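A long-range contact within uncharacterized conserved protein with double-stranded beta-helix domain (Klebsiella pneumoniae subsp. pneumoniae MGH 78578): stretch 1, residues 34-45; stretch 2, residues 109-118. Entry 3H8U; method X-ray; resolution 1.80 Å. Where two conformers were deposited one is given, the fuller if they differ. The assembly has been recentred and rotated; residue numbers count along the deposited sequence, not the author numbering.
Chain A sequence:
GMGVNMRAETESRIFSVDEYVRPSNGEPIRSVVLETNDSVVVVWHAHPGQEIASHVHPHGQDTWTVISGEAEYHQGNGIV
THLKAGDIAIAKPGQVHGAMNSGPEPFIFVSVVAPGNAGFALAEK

Stretch 1, residues 34-45: LETNDSVVVVWH
Stretch 2, residues 109-118: FVSVVAPGNA

Residues 40-45 and 109-114 are neighbouring antiparallel strands, their axes 4.7 Å apart at closest approach and their N-to-C directions at 154°. V40 pairs with V113, V42 with S111 and W44 with F109 as hydrogen-bonded pairs, alternating with the non-hydrogen-bonded pairs V41-V112 and V43-V110. All ten residues have extended backbones, with phi between -145° and -97° and psi between 109° and 159°. Together the stretches bury 659 Å², most heavily at W44, G116 and F109.

W44 and F109 form the last bridge between the two stretches at this end. Their backbones form a reciprocal pair, W44 N to F109 O at 3.0 Å and F109 N to W44 O at 3.1 Å, which places both side chains on the same face of the sheet. W44 adopts chi1 -71° (m) and chi2 101°; F109 adopts chi1 65° (p) and chi2 -83°, bringing the end of its ring nearer to stretch 1. W44 CB therefore lies over the F109 ring, 3.6 Å from its centroid and 25° off the normal. The five-membered ring of W44 and the F109 ring are inclined by only 21°, but with centroids 4.8 Å apart they are slid past one another and barely overlap; their closest atoms are W44 CD1 and F109 CE2, at 3.4 Å. Large flat side chains suit this position, covering each other without interrupting the backbone pairing. Beside them, S111 CB sits at the edge of the indole, 3.8 Å from W44 CD1. The serine (chi1 164°, t) presents its hydroxyl to water 3, which accepts from W44 NE1 at 3.1 Å and donates to S111 OG at 3.0 Å.

In the middle, V42 N to S111 O and S111 N to V42 O are both 2.9 Å; at the end nearer the turn, V40 N to V113 O and V113 N to V40 O are both 3.0 Å. The face opposite W44 carries V41, V43, V110 and V112, all buried with chi1 near 180° (t). Their branched apolar side chains pack across the strands, with V41 CG1 3.9 Å from V110 CG1 and V43 CG2 4.3 Å from V110 CG2.

At the other end, the peptide bond before P115 is cis, and a type I turn from P115 to A118 brings G116 (phi/psi -64/-29°) against the 36-39 loop. G116 N donates to N37 O at 2.8 Å, and G116 CA approaches T36 O at 3.4 Å in a nearly straight CA-H...O contact. Glycine fits this tight junction: an ideal CB would lie 1.9 Å from T36 O and 2.9 Å from N37 O, clashing with both. Water 1 donates to N37 O at 2.6 Å and accepts from N117 N at 3.3 Å, bridging the loops. T36 (chi1 70°, p) stabilises its own loop, its OG1 accepting from S39 N at 3.1 Å, while S39 OG (chi1 -61°, m) donates to D38 O at 2.7 Å.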

# COMPACT_ATOMS: atom_id res chain seq x y z
N LEU A 34 -9.00 -7.33 0.15
CA LEU A 34 -8.80 -8.50 -0.70
C LEU A 34 -7.76 -9.43 -0.11
O LEU A 34 -6.67 -8.98 0.29
CB LEU A 34 -8.36 -8.05 -2.09
CG LEU A 34 -8.43 -9.14 -3.19
CD1 LEU A 34 -9.87 -9.36 -3.58
CD2 LEU A 34 -7.55 -8.84 -4.39
N GLU A 35 -8.10 -10.72 -0.11
CA GLU A 35 -7.20 -11.77 0.36
C GLU A 35 -6.89 -12.70 -0.80
O GLU A 35 -7.78 -13.18 -1.46
CB GLU A 35 -7.83 -12.55 1.50
CG GLU A 35 -6.85 -13.52 2.17
CD GLU A 35 -7.32 -13.98 3.55
OE1 GLU A 35 -8.06 -13.23 4.21
OE2 GLU A 35 -6.91 -15.09 3.97
N THR A 36 -5.61 -12.91 -1.04
CA THR A 36 -5.13 -13.78 -2.12
C THR A 36 -3.96 -14.53 -1.53
O THR A 36 -3.55 -14.21 -0.43
CB THR A 36 -4.60 -13.02 -3.34
OG1 THR A 36 -3.37 -12.36 -3.01
CG2 THR A 36 -5.63 -11.99 -3.87
N ASN A 37 -3.41 -15.48 -2.26
CA ASN A 37 -2.23 -16.20 -1.80
C ASN A 37 -1.03 -15.29 -1.61
O ASN A 37 -0.21 -15.51 -0.70
CB ASN A 37 -1.88 -17.34 -2.76
CG ASN A 37 -2.88 -18.47 -2.70
OD1 ASN A 37 -3.46 -18.73 -1.63
ND2 ASN A 37 -3.12 -19.11 -3.81
N ASP A 38 -0.97 -14.25 -2.43
CA ASP A 38 0.22 -13.39 -2.51
C ASP A 38 0.21 -12.26 -1.46
O ASP A 38 1.25 -11.79 -1.03
CB ASP A 38 0.34 -12.78 -3.92
CG ASP A 38 0.48 -13.82 -5.02
OD1 ASP A 38 1.38 -14.68 -4.93
OD2 ASP A 38 -0.34 -13.79 -5.95
N SER A 39 -0.98 -11.82 -1.06
CA SER A 39 -1.11 -10.76 -0.05
C SER A 39 -2.53 -10.73 0.53
O SER A 39 -3.50 -11.17 -0.09
CB SER A 39 -0.88 -9.35 -0.64
OG SER A 39 0.44 -9.21 -1.20
N VAL A 40 -2.61 -10.16 1.71
CA VAL A 40 -3.87 -9.75 2.30
C VAL A 40 -3.82 -8.23 2.48
O VAL A 40 -2.86 -7.70 3.05
CB VAL A 40 -4.12 -10.49 3.64
CG1 VAL A 40 -5.34 -9.93 4.35
CG2 VAL A 40 -4.30 -11.99 3.41
N VAL A 41 -4.82 -7.53 1.95
CA VAL A 41 -4.86 -6.09 1.95
C VAL A 41 -6.02 -5.71 2.86
O VAL A 41 -7.18 -6.19 2.64
CB VAL A 41 -5.10 -5.54 0.51
CG1 VAL A 41 -5.24 -4.00 0.51
CG2 VAL A 41 -3.98 -5.97 -0.44
N VAL A 42 -5.72 -4.89 3.88
CA VAL A 42 -6.65 -4.51 4.95
C VAL A 42 -6.62 -2.98 5.13
O VAL A 42 -5.58 -2.35 5.01
CB VAL A 42 -6.27 -5.21 6.30
CG1 VAL A 42 -7.12 -4.71 7.47
CG2 VAL A 42 -6.39 -6.72 6.15
N VAL A 43 -7.79 -2.41 5.37
CA VAL A 43 -7.91 -0.99 5.75
C VAL A 43 -8.17 -0.95 7.26
O VAL A 43 -9.16 -1.53 7.75
CB VAL A 43 -9.04 -0.30 4.96
CG1 VAL A 43 -9.39 1.04 5.61
CG2 VAL A 43 -8.61 -0.11 3.52
N TRP A 44 -7.26 -0.29 7.97
CA TRP A 44 -7.36 -0.08 9.37
C TRP A 44 -7.71 1.39 9.70
O TRP A 44 -7.24 2.30 9.04
CB TRP A 44 -6.04 -0.42 10.05
CG TRP A 44 -5.73 -1.86 10.08
CD1 TRP A 44 -4.87 -2.51 9.25
CD2 TRP A 44 -6.25 -2.83 10.97
NE1 TRP A 44 -4.81 -3.83 9.58
CE2 TRP A 44 -5.65 -4.07 10.63
CE3 TRP A 44 -7.16 -2.79 12.02
CZ2 TRP A 44 -5.93 -5.25 11.32
CZ3 TRP A 44 -7.45 -3.98 12.71
CH2 TRP A 44 -6.83 -5.18 12.36
N HIS A 45 -8.51 1.55 10.74
CA HIS A 45 -8.93 2.86 11.25
C HIS A 45 -8.82 2.85 12.77
O HIS A 45 -9.31 1.94 13.42
CB HIS A 45 -10.38 3.14 10.81
CG HIS A 45 -10.98 4.40 11.40
ND1 HIS A 45 -11.30 4.53 12.74
CD2 HIS A 45 -11.33 5.56 10.81
CE1 HIS A 45 -11.83 5.73 12.93
NE2 HIS A 45 -11.81 6.39 11.79
N PHE A 109 -4.83 3.62 7.61
CA PHE A 109 -3.76 3.07 6.79
C PHE A 109 -4.19 1.80 6.09
O PHE A 109 -5.16 1.16 6.48
CB PHE A 109 -2.47 2.84 7.59
CG PHE A 109 -2.57 1.82 8.65
CD1 PHE A 109 -3.10 2.14 9.90
CD2 PHE A 109 -2.13 0.53 8.43
CE1 PHE A 109 -3.18 1.21 10.90
CE2 PHE A 109 -2.22 -0.43 9.44
CZ PHE A 109 -2.72 -0.07 10.69
N VAL A 110 -3.45 1.51 5.04
CA VAL A 110 -3.63 0.32 4.25
C VAL A 110 -2.46 -0.57 4.61
O VAL A 110 -1.30 -0.20 4.41
CB VAL A 110 -3.61 0.64 2.75
CG1 VAL A 110 -3.62 -0.70 1.92
CG2 VAL A 110 -4.79 1.55 2.40
N SER A 111 -2.79 -1.76 5.09
CA SER A 111 -1.84 -2.81 5.38
C SER A 111 -1.80 -3.88 4.28
O SER A 111 -2.86 -4.43 3.91
CB SER A 111 -2.22 -3.50 6.70
OG SER A 111 -1.56 -4.74 6.83
N VAL A 112 -0.59 -4.18 3.79
CA VAL A 112 -0.38 -5.28 2.87
C VAL A 112 0.55 -6.29 3.56
O VAL A 112 1.73 -6.01 3.73
CB VAL A 112 0.22 -4.81 1.53
CG1 VAL A 112 0.38 -6.03 0.54
CG2 VAL A 112 -0.63 -3.69 0.92
N VAL A 113 -0.02 -7.43 3.94
CA VAL A 113 0.75 -8.54 4.52
C VAL A 113 1.07 -9.55 3.44
O VAL A 113 0.17 -9.96 2.70
CB VAL A 113 -0.05 -9.20 5.65
CG1 VAL A 113 0.62 -10.48 6.14
CG2 VAL A 113 -0.20 -8.21 6.82
N ALA A 114 2.34 -9.93 3.35
CA ALA A 114 2.79 -10.89 2.34
C ALA A 114 3.73 -11.90 2.97
O ALA A 114 4.65 -11.51 3.72
CB ALA A 114 3.49 -10.17 1.19
N PRO A 115 3.52 -13.20 2.71
CA PRO A 115 2.46 -13.83 1.90
C PRO A 115 1.07 -13.72 2.50
O PRO A 115 0.92 -13.36 3.65
CB PRO A 115 2.88 -15.31 1.83
CG PRO A 115 4.17 -15.39 2.35
CD PRO A 115 4.45 -14.22 3.21
N GLY A 116 0.06 -14.05 1.71
CA GLY A 116 -1.31 -13.86 2.10
C GLY A 116 -1.71 -14.70 3.29
O GLY A 116 -2.56 -14.26 4.08
N ASN A 117 -1.07 -15.84 3.46
CA ASN A 117 -1.39 -16.75 4.57
C ASN A 117 -0.47 -16.62 5.79
O ASN A 117 -0.48 -17.49 6.65
CB ASN A 117 -1.46 -18.21 4.08
CG ASN A 117 -0.08 -18.85 3.90
OD1 ASN A 117 0.98 -18.22 4.06
ND2 ASN A 117 -0.10 -20.15 3.56
N ALA A 118 0.32 -15.55 5.85
CA ALA A 118 1.23 -15.36 6.98
C ALA A 118 0.42 -15.23 8.27
O ALA A 118 -0.46 -14.35 8.41
CB ALA A 118 2.12 -14.14 6.79
O HOH W 1 0.20 -17.50 0.91
O HOH W 2 -3.05 -6.93 5.92
O HOH W 3 -3.20 -6.33 8.76